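Local coordinates for beta-d-glucoside glucohydrolase (Hypocrea jecorina, PDB 3ZZ1), which probably hydrolyses terminal, non-reducing beta-D-glucosyl residues with release of beta-D-glucose, as a family 3 glycoside hydrolase of cellulose breakdown, at residues A[178-191]-A[672-686]. Numbering follows the deposited sequence.
Sequences DRTLHELYTWPFAD and RRRDLSYWDTASQKW
His182 stacked on Trp679 and Arg674 laid over Trp187 form an aromatic and ionic domain interface, joining helix 178-191 of the TIM-barrel-type N-terminal region to the fibronectin III-like region. The His182 imidazole lies in an offset stack on the five-membered ring of Trp679, planes 11° apart. CG of Trp679 stands anti to its backbone N (chi1 176°), carrying the indole against the helix, where NE1 donates in its ring plane to Asp178 OD2 at 2.6 Å. Without the indole, as with an alanine here, His182 would probably lose its stacking partner and Asp178 OD2 the indole N-H. Glu183 OE1 is gripped from opposite faces of its carboxylate by Trp679 N, at 2.8 Å, and Arg179 NE. Farther along, the Arg674 guanidinium covers one face of Trp187, with CZ 3.7 Å from the five-membered ring centroid, a cation-pi contact. Arg674 NH2 donates to Trp187 O, while Arg674 NH1 forms a salt bridge with Asp191 OD1 at 2.7 Å; Arg672 NH1 takes Asp191 OD2 at 3.1 Å, so both carboxylate oxygens are paired. Trp187 turns its edge to the face of Trp686 in an offset edge-to-face pair. Helix 216-226 also packs on His182 and Trp679, Tyr217 bonding His182 NE2, and helix 134-150 touches Arg672, while strand 685-688 pairs with strand 678-680.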
loop_
_atom_site.group_PDB
_atom_site.type_symbol
_atom_site.label_atom_id
_atom_site.label_comp_id
_atom_site.label_asym_id
_atom_site.label_seq_id
_atom_site.Cartn_x
_atom_site.Cartn_y
_atom_site.Cartn_z
ATOM N N ASP A 178 16.266 -15.986 -7.345
ATOM C CA ASP A 178 16.736 -14.644 -7.677
ATOM C C ASP A 178 15.753 -13.852 -8.546
ATOM O O ASP A 178 15.478 -12.685 -8.259
ATOM C CB ASP A 178 18.108 -14.708 -8.351
ATOM C CG ASP A 178 18.665 -13.337 -8.667
ATOM O OD1 ASP A 178 19.127 -12.651 -7.734
ATOM O OD2 ASP A 178 18.640 -12.945 -9.853
ATOM N N ARG A 179 15.227 -14.479 -9.597
ATOM C CA ARG A 179 14.300 -13.789 -10.494
ATOM C C ARG A 179 13.050 -13.312 -9.756
ATOM O O ARG A 179 12.603 -12.185 -9.972
ATOM C CB ARG A 179 13.926 -14.641 -11.713
ATOM C CG ARG A 179 13.120 -13.863 -12.753
ATOM C CD ARG A 179 12.773 -14.696 -13.973
ATOM N NE ARG A 179 11.742 -14.032 -14.770
ATOM C CZ ARG A 179 10.909 -14.650 -15.605
ATOM N NH1 ARG A 179 10.973 -15.966 -15.772
ATOM N NH2 ARG A 179 10.000 -13.944 -16.267
ATOM N N THR A 180 12.509 -14.159 -8.882
ATOM C CA THR A 180 11.344 -13.811 -8.071
ATOM C C THR A 180 11.639 -12.623 -7.158
ATOM O O THR A 180 10.832 -11.694 -7.057
ATOM C CB THR A 180 10.853 -15.012 -7.227
ATOM O OG1 THR A 180 10.506 -16.094 -8.096
ATOM C CG2 THR A 180 9.625 -14.640 -6.399
ATOM N N LEU A 181 12.797 -12.660 -6.500
ATOM C CA LEU A 181 13.217 -11.575 -5.625
ATOM C C LEU A 181 13.210 -10.236 -6.363
ATOM O O LEU A 181 12.683 -9.251 -5.850
ATOM C CB LEU A 181 14.599 -11.856 -5.011
ATOM C CG LEU A 181 15.258 -10.729 -4.194
ATOM C CD1 LEU A 181 14.438 -10.381 -2.960
ATOM C CD2 LEU A 181 16.677 -11.089 -3.795
ATOM N N HIS A 182 13.770 -10.228 -7.573
ATOM C CA HIS A 182 13.956 -9.003 -8.355
ATOM C C HIS A 182 12.700 -8.547 -9.095
ATOM O O HIS A 182 12.348 -7.368 -9.060
ATOM C CB HIS A 182 15.071 -9.199 -9.378
ATOM C CG HIS A 182 16.446 -9.136 -8.797
ATOM N ND1 HIS A 182 17.151 -7.958 -8.681
ATOM C CD2 HIS A 182 17.254 -10.108 -8.312
ATOM C CE1 HIS A 182 18.327 -8.203 -8.136
ATOM N NE2 HIS A 182 18.420 -9.501 -7.911
ATOM N N GLU A 183 12.049 -9.486 -9.773
ATOM C CA GLU A 183 11.009 -9.175 -10.750
ATOM C C GLU A 183 9.630 -8.946 -10.125
ATOM O O GLU A 183 8.779 -8.270 -10.711
ATOM C CB GLU A 183 10.944 -10.283 -11.801
ATOM C CG GLU A 183 10.104 -9.960 -13.020
ATOM C CD GLU A 183 10.264 -10.993 -14.113
ATOM O OE1 GLU A 183 11.421 -11.389 -14.401
ATOM O OE2 GLU A 183 9.236 -11.408 -14.686
ATOM N N LEU A 184 9.416 -9.514 -8.945
ATOM C CA LEU A 184 8.141 -9.369 -8.249
ATOM C C LEU A 184 8.268 -8.445 -7.040
ATOM O O LEU A 184 7.649 -7.380 -6.991
ATOM C CB LEU A 184 7.588 -10.746 -7.838
ATOM C CG LEU A 184 6.205 -10.826 -7.167
ATOM C CD1 LEU A 184 5.126 -10.110 -7.961
ATOM C CD2 LEU A 184 5.802 -12.269 -6.935
ATOM N N TYR A 185 9.087 -8.848 -6.074
ATOM C CA TYR A 185 9.144 -8.150 -4.789
ATOM C C TYR A 185 9.966 -6.862 -4.771
ATOM O O TYR A 185 9.548 -5.882 -4.154
ATOM C CB TYR A 185 9.542 -9.118 -3.672
ATOM C CG TYR A 185 8.524 -10.230 -3.548
ATOM C CD1 TYR A 185 7.296 -10.006 -2.926
ATOM C CD2 TYR A 185 8.763 -11.489 -4.100
ATOM C CE1 TYR A 185 6.348 -11.012 -2.829
ATOM C CE2 TYR A 185 7.818 -12.502 -4.009
ATOM C CZ TYR A 185 6.611 -12.252 -3.372
ATOM O OH TYR A 185 5.662 -13.238 -3.279
ATOM N N THR A 186 11.110 -6.854 -5.447
ATOM C CA THR A 186 11.969 -5.663 -5.483
ATOM C C THR A 186 11.401 -4.597 -6.419
ATOM O O THR A 186 11.583 -3.408 -6.184
ATOM C CB THR A 186 13.432 -6.004 -5.872
ATOM O OG1 THR A 186 13.929 -7.029 -5.008
ATOM C CG2 THR A 186 14.331 -4.787 -5.722
ATOM N N TRP A 187 10.704 -5.037 -7.467
ATOM C CA TRP A 187 10.104 -4.147 -8.471
ATOM C C TRP A 187 9.540 -2.819 -7.920
ATOM O O TRP A 187 9.924 -1.746 -8.404
ATOM C CB TRP A 187 9.041 -4.901 -9.292
ATOM C CG TRP A 187 8.330 -4.062 -10.337
ATOM C CD1 TRP A 187 7.446 -3.041 -10.111
ATOM C CD2 TRP A 187 8.427 -4.198 -11.762
ATOM N NE1 TRP A 187 7.000 -2.523 -11.303
ATOM C CE2 TRP A 187 7.584 -3.212 -12.333
ATOM C CE3 TRP A 187 9.150 -5.047 -12.612
ATOM C CZ2 TRP A 187 7.443 -3.055 -13.718
ATOM C CZ3 TRP A 187 9.008 -4.891 -13.992
ATOM C CH2 TRP A 187 8.155 -3.903 -14.527
ATOM N N PRO A 188 8.617 -2.878 -6.930
ATOM C CA PRO A 188 8.029 -1.623 -6.440
ATOM C C PRO A 188 8.995 -0.727 -5.656
ATOM O O PRO A 188 8.764 0.483 -5.558
ATOM C CB PRO A 188 6.886 -2.100 -5.533
ATOM C CG PRO A 188 7.258 -3.482 -5.143
ATOM C CD PRO A 188 7.938 -4.049 -6.345
ATOM N N PHE A 189 10.050 -1.310 -5.098
ATOM C CA PHE A 189 11.090 -0.528 -4.431
ATOM C C PHE A 189 11.923 0.248 -5.449
ATOM O O PHE A 189 12.402 1.350 -5.154
ATOM C CB PHE A 189 11.968 -1.416 -3.550
ATOM C CG PHE A 189 11.292 -1.866 -2.288
ATOM C CD1 PHE A 189 11.354 -1.089 -1.138
ATOM C CD2 PHE A 189 10.579 -3.067 -2.249
ATOM C CE1 PHE A 189 10.726 -1.502 0.035
ATOM C CE2 PHE A 189 9.946 -3.483 -1.085
ATOM C CZ PHE A 189 10.023 -2.699 0.061
ATOM N N ALA A 190 12.070 -0.310 -6.651
ATOM C CA ALA A 190 12.731 0.402 -7.749
ATOM C C ALA A 190 11.955 1.658 -8.154
ATOM O O ALA A 190 12.548 2.707 -8.386
ATOM C CB ALA A 190 12.947 -0.508 -8.947
ATOM N N ASP A 191 10.631 1.550 -8.223
ATOM C CA ASP A 191 9.783 2.717 -8.439
ATOM C C ASP A 191 10.029 3.764 -7.357
ATOM O O ASP A 191 10.170 4.947 -7.663
ATOM C CB ASP A 191 8.297 2.332 -8.451
ATOM C CG ASP A 191 7.890 1.582 -9.701
ATOM O OD1 ASP A 191 8.271 0.401 -9.819
ATOM O OD2 ASP A 191 7.174 2.161 -10.558
ATOM N N ARG A 672 7.145 1.766 -20.241
ATOM C CA ARG A 672 8.568 1.929 -19.972
ATOM C C ARG A 672 9.298 0.680 -20.436
ATOM O O ARG A 672 8.683 -0.386 -20.586
ATOM C CB ARG A 672 8.815 2.151 -18.475
ATOM C CG ARG A 672 8.015 3.309 -17.861
ATOM C CD ARG A 672 7.997 3.248 -16.336
ATOM N NE ARG A 672 7.434 1.993 -15.839
ATOM C CZ ARG A 672 7.118 1.743 -14.568
ATOM N NH1 ARG A 672 7.298 2.658 -13.630
ATOM N NH2 ARG A 672 6.616 0.559 -14.233
ATOM N N ARG A 673 10.607 0.795 -20.650
ATOM C CA ARG A 673 11.392 -0.359 -21.061
ATOM C C ARG A 673 11.229 -1.549 -20.105
ATOM O O ARG A 673 11.099 -2.695 -20.554
ATOM C CB ARG A 673 12.872 -0.019 -21.227
ATOM C CG ARG A 673 13.655 -1.210 -21.752
ATOM C CD ARG A 673 15.137 -0.959 -21.902
ATOM N NE ARG A 673 15.774 -2.147 -22.473
ATOM C CZ ARG A 673 15.768 -2.448 -23.768
ATOM N NH1 ARG A 673 15.172 -1.645 -24.641
ATOM N NH2 ARG A 673 16.360 -3.552 -24.191
ATOM N N ARG A 674 11.230 -1.270 -18.801
ATOM C CA ARG A 674 11.094 -2.323 -17.785
ATOM C C ARG A 674 9.742 -3.051 -17.846
ATOM O O ARG A 674 9.636 -4.209 -17.435
ATOM C CB ARG A 674 11.369 -1.771 -16.377
ATOM C CG ARG A 674 10.289 -0.845 -15.820
ATOM C CD ARG A 674 10.804 -0.034 -14.638
ATOM N NE ARG A 674 11.043 -0.852 -13.449
ATOM C CZ ARG A 674 10.232 -0.926 -12.393
ATOM N NH1 ARG A 674 9.095 -0.230 -12.348
ATOM N NH2 ARG A 674 10.563 -1.702 -11.369
ATOM N N ASP A 675 8.721 -2.378 -18.377
ATOM C CA ASP A 675 7.388 -2.975 -18.530
ATOM C C ASP A 675 7.352 -4.081 -19.585
ATOM O O ASP A 675 6.388 -4.841 -19.652
ATOM C CB ASP A 675 6.337 -1.899 -18.840
ATOM C CG ASP A 675 6.202 -0.869 -17.722
ATOM O OD1 ASP A 675 6.315 -1.240 -16.529
ATOM O OD2 ASP A 675 5.979 0.318 -18.043
ATOM N N LEU A 676 8.405 -4.166 -20.398
ATOM C CA LEU A 676 8.564 -5.241 -21.384
ATOM C C LEU A 676 9.748 -6.159 -21.051
ATOM O O LEU A 676 10.156 -6.986 -21.874
ATOM C CB LEU A 676 8.735 -4.656 -22.797
ATOM C CG LEU A 676 7.632 -3.745 -23.356
ATOM C CD1 LEU A 676 8.046 -3.162 -24.699
ATOM C CD2 LEU A 676 6.313 -4.492 -23.490
ATOM N N SER A 677 10.288 -6.012 -19.843
ATOM C CA SER A 677 11.490 -6.739 -19.425
ATOM C C SER A 677 11.229 -7.828 -18.383
ATOM O O SER A 677 10.249 -7.776 -17.641
ATOM C CB SER A 677 12.538 -5.762 -18.876
ATOM O OG SER A 677 12.869 -4.769 -19.832
ATOM N N TYR A 678 12.122 -8.815 -18.348
ATOM C CA TYR A 678 12.184 -9.794 -17.271
ATOM C C TYR A 678 13.600 -9.725 -16.691
ATOM O O TYR A 678 14.524 -9.248 -17.353
ATOM C CB TYR A 678 11.866 -11.206 -17.790
ATOM C CG TYR A 678 12.907 -11.743 -18.750
ATOM C CD1 TYR A 678 12.830 -11.471 -20.111
ATOM C CD2 TYR A 678 13.983 -12.503 -18.287
ATOM C CE1 TYR A 678 13.789 -11.939 -20.991
ATOM C CE2 TYR A 678 14.952 -12.982 -19.158
ATOM C CZ TYR A 678 14.848 -12.697 -20.509
ATOM O OH TYR A 678 15.795 -13.164 -21.380
ATOM N N TRP A 679 13.770 -10.185 -15.455
ATOM C CA TRP A 679 15.088 -10.189 -14.822
ATOM C C TRP A 679 15.830 -11.475 -15.174
ATOM O O TRP A 679 15.365 -12.566 -14.849
ATOM C CB TRP A 679 14.946 -10.057 -13.305
ATOM C CG TRP A 679 16.250 -10.142 -12.549
ATOM C CD1 TRP A 679 16.742 -11.229 -11.884
ATOM C CD2 TRP A 679 17.211 -9.095 -12.375
ATOM N NE1 TRP A 679 17.951 -10.925 -11.309
ATOM C CE2 TRP A 679 18.262 -9.622 -11.592
ATOM C CE3 TRP A 679 17.286 -7.761 -12.803
ATOM C CZ2 TRP A 679 19.380 -8.860 -11.226
ATOM C CZ3 TRP A 679 18.401 -7.002 -12.443
ATOM C CH2 TRP A 679 19.431 -7.556 -11.658
ATOM N N ASP A 680 16.970 -11.341 -15.847
ATOM C CA ASP A 680 17.829 -12.487 -16.145
ATOM C C ASP A 680 18.837 -12.653 -15.016
ATOM O O ASP A 680 19.689 -11.782 -14.812
ATOM C CB ASP A 680 18.549 -12.311 -17.487
ATOM C CG ASP A 680 19.481 -13.473 -17.806
ATOM O OD1 ASP A 680 18.980 -14.549 -18.192
ATOM O OD2 ASP A 680 20.713 -13.315 -17.665
ATOM N N THR A 681 18.727 -13.773 -14.296
ATOM C CA THR A 681 19.570 -14.033 -13.124
ATOM C C THR A 681 21.058 -14.154 -13.460
ATOM O O THR A 681 21.888 -13.539 -12.792
ATOM C CB THR A 681 19.080 -15.260 -12.277
ATOM O OG1 THR A 681 20.080 -15.623 -11.314
ATOM C CG2 THR A 681 18.775 -16.471 -13.147
ATOM N N ALA A 682 21.391 -14.924 -14.494
ATOM C CA ALA A 682 22.791 -15.158 -14.867
ATOM C C ALA A 682 23.575 -13.873 -15.125
ATOM O O ALA A 682 24.691 -13.723 -14.637
ATOM C CB ALA A 682 22.884 -16.108 -16.068
ATOM N N SER A 683 22.987 -12.941 -15.871
ATOM C CA SER A 683 23.655 -11.673 -16.188
ATOM C C SER A 683 23.295 -10.529 -15.230
ATOM O O SER A 683 23.875 -9.445 -15.314
ATOM C CB SER A 683 23.374 -11.263 -17.638
ATOM O OG SER A 683 21.984 -11.087 -17.865
ATOM N N GLN A 684 22.352 -10.781 -14.318
ATOM C CA GLN A 684 21.858 -9.762 -13.369
ATOM C C GLN A 684 21.442 -8.481 -14.104
ATOM O O GLN A 684 21.887 -7.375 -13.780
ATOM C CB GLN A 684 22.881 -9.474 -12.253
ATOM C CG GLN A 684 23.221 -10.682 -11.374
ATOM C CD GLN A 684 22.268 -10.860 -10.201
ATOM O OE1 GLN A 684 22.371 -10.165 -9.183
ATOM N NE2 GLN A 684 21.355 -11.817 -10.326
ATOM N N LYS A 685 20.590 -8.655 -15.108
ATOM C CA LYS A 685 20.161 -7.562 -15.966
ATOM C C LYS A 685 18.703 -7.722 -16.352
ATOM O O LYS A 685 18.199 -8.841 -16.460
ATOM C CB LYS A 685 21.021 -7.504 -17.234
ATOM C CG LYS A 685 22.422 -6.952 -17.008
ATOM C CD LYS A 685 23.338 -7.255 -18.178
ATOM C CE LYS A 685 24.793 -7.004 -17.813
ATOM N NZ LYS A 685 25.000 -5.602 -17.358
ATOM N N TRP A 686 18.036 -6.590 -16.552
ATOM C CA TRP A 686 16.692 -6.569 -17.108
ATOM C C TRP A 686 16.791 -6.680 -18.618
ATOM O O TRP A 686 17.526 -5.923 -19.260
ATOM C CB TRP A 686 15.973 -5.286 -16.718
ATOM C CG TRP A 686 15.506 -5.280 -15.298
ATOM C CD1 TRP A 686 16.137 -4.713 -14.228
ATOM C CD2 TRP A 686 14.306 -5.870 -14.791
ATOM N NE1 TRP A 686 15.402 -4.911 -13.087
ATOM C CE2 TRP A 686 14.273 -5.617 -13.403
ATOM C CE3 TRP A 686 13.251 -6.582 -15.376
ATOM C CZ2 TRP A 686 13.226 -6.054 -12.589
ATOM C CZ3 TRP A 686 12.213 -7.016 -14.569
ATOM C CH2 TRP A 686 12.208 -6.750 -13.190
HETATM O O HOH W 1 8.233 -9.624 -16.274
HETATM O O HOH W 2 5.526 0.032 -11.587
#